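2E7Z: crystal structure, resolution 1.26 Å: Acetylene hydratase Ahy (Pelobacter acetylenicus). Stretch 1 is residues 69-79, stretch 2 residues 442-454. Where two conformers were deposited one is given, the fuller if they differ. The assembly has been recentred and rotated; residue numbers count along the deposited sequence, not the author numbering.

Stretch 1 69-79: KRGEQRWERIS
Stretch 2 (442-454) FMTPTAQLADYVL

This is a contact of side chains against backbone, in which polar side chains of a turn and the segment after it bond to backbone carbonyls of the other stretch, sealed by one salt bridge and an indole packed among apolar groups and backbone carbonyls. Lys69 to Glu72 form a type II turn, closed by Glu72 N to Lys69 O at 3.0 Å. Gly71, at phi/psi 92/-12, suits glycine because a CB would jam against the preceding carbonyl; its CA lies 4.5 Å from Leu449 CA, and a water bonded to Gly71 N bridges to Gln448 O and Ala450 O. Opposite, Pro445 to Gln448 have helical phi/psi and Tyr452 to Leu454 are strand.

Arg70 (t, t, m, chi4 -75°) brings its long side chain round so that NH1 donates to Leu449 O and to Asp451 OD2, both 2.9 Å; the latter is the salt bridge, with Asp451 at chi1 m, and the forked guanidinium adds Arg70 NH2 to Asp451 OD2, also 2.9 Å. Gln73 (m, m) suits its place by having both donor and acceptor: NE2 donates to Gln448 O at 3.0 Å and Gly71 O at 2.8 Å, while OE1 accepts from Trp75 NE1 at 2.9 Å.

The CA-to-CB bond of Trp75 (chi1 m, chi2 102°) points toward the second stretch. Its broad indole offers a face to the flexible Met443 (t, p, p), whose CE lies 3.5 Å from Trp75 CE2, and Val453 CG2 (chi1 t) approaches Trp75 CH2 at 3.7 Å. Farther along, Ile78 (p, t) sets CD1 against the ring edge of Tyr452 (chi1 m) at CE2, 3.9 Å.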

# COMPACT_ATOMS: atom_id res chain seq x y z
N LYS A 69 -2.91 32.77 5.53
CA LYS A 69 -2.26 31.72 6.33
C LYS A 69 -2.56 30.35 5.73
O LYS A 69 -3.69 30.09 5.33
CB LYS A 69 -2.70 31.80 7.80
CG LYS A 69 -1.87 30.88 8.74
CD LYS A 69 -2.31 31.03 10.18
CE LYS A 69 -1.54 30.10 11.10
NZ LYS A 69 -1.93 30.36 12.53
N ARG A 70 -1.57 29.46 5.70
CA ARG A 70 -1.83 28.13 5.19
C ARG A 70 -2.91 27.47 6.04
O ARG A 70 -2.86 27.57 7.27
CB ARG A 70 -0.54 27.30 5.20
CG ARG A 70 -0.76 25.92 4.63
CD ARG A 70 0.54 25.14 4.47
NE ARG A 70 1.55 25.88 3.73
CZ ARG A 70 1.55 26.09 2.41
NH1 ARG A 70 0.55 25.62 1.66
NH2 ARG A 70 2.58 26.73 1.83
N GLY A 71 -3.84 26.80 5.38
CA GLY A 71 -5.03 26.21 6.04
C GLY A 71 -6.27 27.08 6.10
O GLY A 71 -7.33 26.57 6.41
N GLU A 72 -6.11 28.35 5.79
CA GLU A 72 -7.29 29.24 5.71
C GLU A 72 -8.09 28.91 4.45
O GLU A 72 -7.51 28.84 3.36
CB GLU A 72 -6.86 30.69 5.67
CG GLU A 72 -8.02 31.69 5.56
CD GLU A 72 -7.54 33.12 5.38
OE1 GLU A 72 -6.34 33.40 5.64
OE2 GLU A 72 -8.36 33.96 4.98
N GLN A 73 -9.40 28.72 4.60
CA GLN A 73 -10.21 28.28 3.47
C GLN A 73 -10.70 29.48 2.65
O GLN A 73 -11.88 29.86 2.72
CB GLN A 73 -11.36 27.40 3.95
CG GLN A 73 -10.83 26.15 4.68
CD GLN A 73 -9.85 25.35 3.83
OE1 GLN A 73 -10.24 24.79 2.80
NE2 GLN A 73 -8.57 25.31 4.23
N ARG A 74 -9.76 30.09 1.94
CA ARG A 74 -10.10 31.23 1.08
C ARG A 74 -9.53 30.90 -0.29
O ARG A 74 -8.31 30.95 -0.48
CB ARG A 74 -9.50 32.52 1.61
CG ARG A 74 -10.30 33.75 1.18
CD ARG A 74 -9.66 34.98 1.74
NE ARG A 74 -10.38 36.15 1.24
CZ ARG A 74 -9.95 36.97 0.28
NH1 ARG A 74 -8.77 36.78 -0.31
NH2 ARG A 74 -10.71 38.00 -0.10
N TRP A 75 -10.41 30.51 -1.19
CA TRP A 75 -10.02 29.90 -2.47
C TRP A 75 -10.57 30.72 -3.63
O TRP A 75 -11.70 31.25 -3.54
CB TRP A 75 -10.60 28.49 -2.53
CG TRP A 75 -10.04 27.56 -1.49
CD1 TRP A 75 -10.62 27.15 -0.34
CD2 TRP A 75 -8.74 26.94 -1.53
NE1 TRP A 75 -9.77 26.30 0.35
CE2 TRP A 75 -8.61 26.15 -0.36
CE3 TRP A 75 -7.68 26.97 -2.44
CZ2 TRP A 75 -7.45 25.38 -0.09
CZ3 TRP A 75 -6.52 26.20 -2.16
CH2 TRP A 75 -6.43 25.44 -1.00
N GLU A 76 -9.77 30.84 -4.70
CA GLU A 76 -10.26 31.46 -5.94
C GLU A 76 -9.92 30.59 -7.13
O GLU A 76 -8.76 30.13 -7.27
CB GLU A 76 -9.68 32.86 -6.13
CG GLU A 76 -10.25 33.57 -7.34
CD GLU A 76 -9.83 35.02 -7.44
OE1 GLU A 76 -10.10 35.81 -6.50
OE2 GLU A 76 -9.27 35.38 -8.50
N ARG A 77 -10.91 30.30 -7.96
CA ARG A 77 -10.66 29.60 -9.21
C ARG A 77 -9.63 30.31 -10.10
O ARG A 77 -9.67 31.53 -10.28
CB ARG A 77 -11.97 29.35 -9.99
CG ARG A 77 -11.76 28.31 -11.12
CD ARG A 77 -13.02 28.13 -11.98
NE ARG A 77 -14.11 27.54 -11.25
CZ ARG A 77 -15.31 27.33 -11.81
NH1 ARG A 77 -15.48 27.62 -13.12
NH2 ARG A 77 -16.30 26.81 -11.10
N ILE A 78 -8.67 29.55 -10.63
CA ILE A 78 -7.74 30.05 -11.65
C ILE A 78 -7.62 29.06 -12.79
O ILE A 78 -8.19 27.97 -12.73
CB ILE A 78 -6.32 30.47 -11.09
CG1 ILE A 78 -5.65 29.35 -10.29
CG2 ILE A 78 -6.39 31.81 -10.34
CD1 ILE A 78 -4.14 29.59 -10.11
N SER A 79 -6.89 29.43 -13.84
CA SER A 79 -6.69 28.56 -15.00
C SER A 79 -5.59 27.57 -14.71
O SER A 79 -4.74 27.83 -13.86
CB SER A 79 -6.28 29.40 -16.22
OG SER A 79 -5.04 30.06 -16.02
N PHE A 442 -11.19 16.03 -4.57
CA PHE A 442 -11.97 16.73 -3.54
C PHE A 442 -11.09 17.62 -2.69
O PHE A 442 -9.85 17.48 -2.70
CB PHE A 442 -12.70 15.69 -2.69
CG PHE A 442 -13.75 14.93 -3.47
CD1 PHE A 442 -15.02 15.49 -3.67
CD2 PHE A 442 -13.46 13.72 -4.06
CE1 PHE A 442 -15.98 14.82 -4.43
CE2 PHE A 442 -14.40 13.03 -4.82
CZ PHE A 442 -15.67 13.62 -5.02
N MET A 443 -11.73 18.54 -1.96
CA MET A 443 -11.05 19.38 -0.99
C MET A 443 -10.78 18.55 0.28
O MET A 443 -11.40 18.72 1.31
CB MET A 443 -11.88 20.65 -0.73
CG MET A 443 -11.21 21.71 0.13
SD MET A 443 -9.58 22.33 -0.45
CE MET A 443 -10.03 23.35 -1.85
N THR A 444 -9.82 17.64 0.16
CA THR A 444 -9.45 16.76 1.25
C THR A 444 -8.75 17.55 2.36
O THR A 444 -8.37 18.70 2.17
CB THR A 444 -8.49 15.67 0.76
OG1 THR A 444 -7.26 16.32 0.42
CG2 THR A 444 -9.06 14.94 -0.43
N PRO A 445 -8.57 16.93 3.53
CA PRO A 445 -7.83 17.61 4.58
C PRO A 445 -6.44 18.06 4.12
O PRO A 445 -5.99 19.11 4.50
CB PRO A 445 -7.79 16.56 5.70
CG PRO A 445 -9.13 15.79 5.51
CD PRO A 445 -9.23 15.69 4.01
N THR A 446 -5.78 17.25 3.28
CA THR A 446 -4.50 17.66 2.71
C THR A 446 -4.66 18.83 1.73
O THR A 446 -3.90 19.78 1.77
CB THR A 446 -3.84 16.45 2.01
OG1 THR A 446 -3.66 15.44 2.98
CG2 THR A 446 -2.50 16.85 1.46
N ALA A 447 -5.66 18.76 0.85
CA ALA A 447 -5.90 19.84 -0.10
C ALA A 447 -6.19 21.17 0.63
O ALA A 447 -5.81 22.24 0.17
CB ALA A 447 -7.06 19.48 -1.02
N GLN A 448 -6.79 21.05 1.81
CA GLN A 448 -7.12 22.24 2.59
C GLN A 448 -5.90 23.03 3.02
O GLN A 448 -5.96 24.22 3.33
CB GLN A 448 -7.89 21.82 3.81
CG GLN A 448 -9.34 21.48 3.41
CD GLN A 448 -10.17 20.94 4.56
OE1 GLN A 448 -9.99 21.36 5.71
NE2 GLN A 448 -11.08 20.02 4.25
N LEU A 449 -4.77 22.33 3.02
CA LEU A 449 -3.45 22.87 3.41
C LEU A 449 -2.62 23.31 2.22
O LEU A 449 -1.46 23.71 2.38
CB LEU A 449 -2.70 21.84 4.27
CG LEU A 449 -3.29 21.66 5.68
CD1 LEU A 449 -3.01 20.28 6.28
CD2 LEU A 449 -2.84 22.76 6.61
N ALA A 450 -3.21 23.28 1.02
CA ALA A 450 -2.45 23.55 -0.18
C ALA A 450 -2.43 25.03 -0.56
O ALA A 450 -3.30 25.79 -0.14
CB ALA A 450 -2.95 22.70 -1.33
N ASP A 451 -1.43 25.40 -1.38
CA ASP A 451 -1.46 26.68 -2.11
C ASP A 451 -2.32 26.57 -3.36
O ASP A 451 -2.97 27.54 -3.79
CB ASP A 451 -0.06 27.11 -2.48
CG ASP A 451 0.77 27.41 -1.26
OD1 ASP A 451 0.61 28.50 -0.66
OD2 ASP A 451 1.57 26.55 -0.87
N TYR A 452 -2.32 25.39 -3.97
CA TYR A 452 -3.05 25.11 -5.21
C TYR A 452 -3.66 23.74 -5.14
O TYR A 452 -2.94 22.76 -4.78
CB TYR A 452 -2.14 25.17 -6.47
CG TYR A 452 -1.44 26.50 -6.62
CD1 TYR A 452 -0.22 26.74 -6.00
CD2 TYR A 452 -2.04 27.53 -7.36
CE1 TYR A 452 0.42 27.95 -6.08
CE2 TYR A 452 -1.44 28.79 -7.44
CZ TYR A 452 -0.22 28.98 -6.79
OH TYR A 452 0.39 30.22 -6.86
N VAL A 453 -4.94 23.65 -5.50
CA VAL A 453 -5.61 22.37 -5.60
C VAL A 453 -5.93 22.18 -7.07
O VAL A 453 -6.54 23.06 -7.70
CB VAL A 453 -6.86 22.31 -4.73
CG1 VAL A 453 -7.57 20.94 -4.87
CG2 VAL A 453 -6.49 22.56 -3.27
N LEU A 454 -5.46 21.08 -7.64
CA LEU A 454 -5.57 20.83 -9.07
C LEU A 454 -6.49 19.66 -9.31
O LEU A 454 -6.37 18.66 -8.66
CB LEU A 454 -4.21 20.58 -9.71
CG LEU A 454 -3.21 21.72 -9.52
CD1 LEU A 454 -1.90 21.29 -10.14
CD2 LEU A 454 -3.71 22.98 -10.20
O HOH W 1 -4.11 26.14 2.62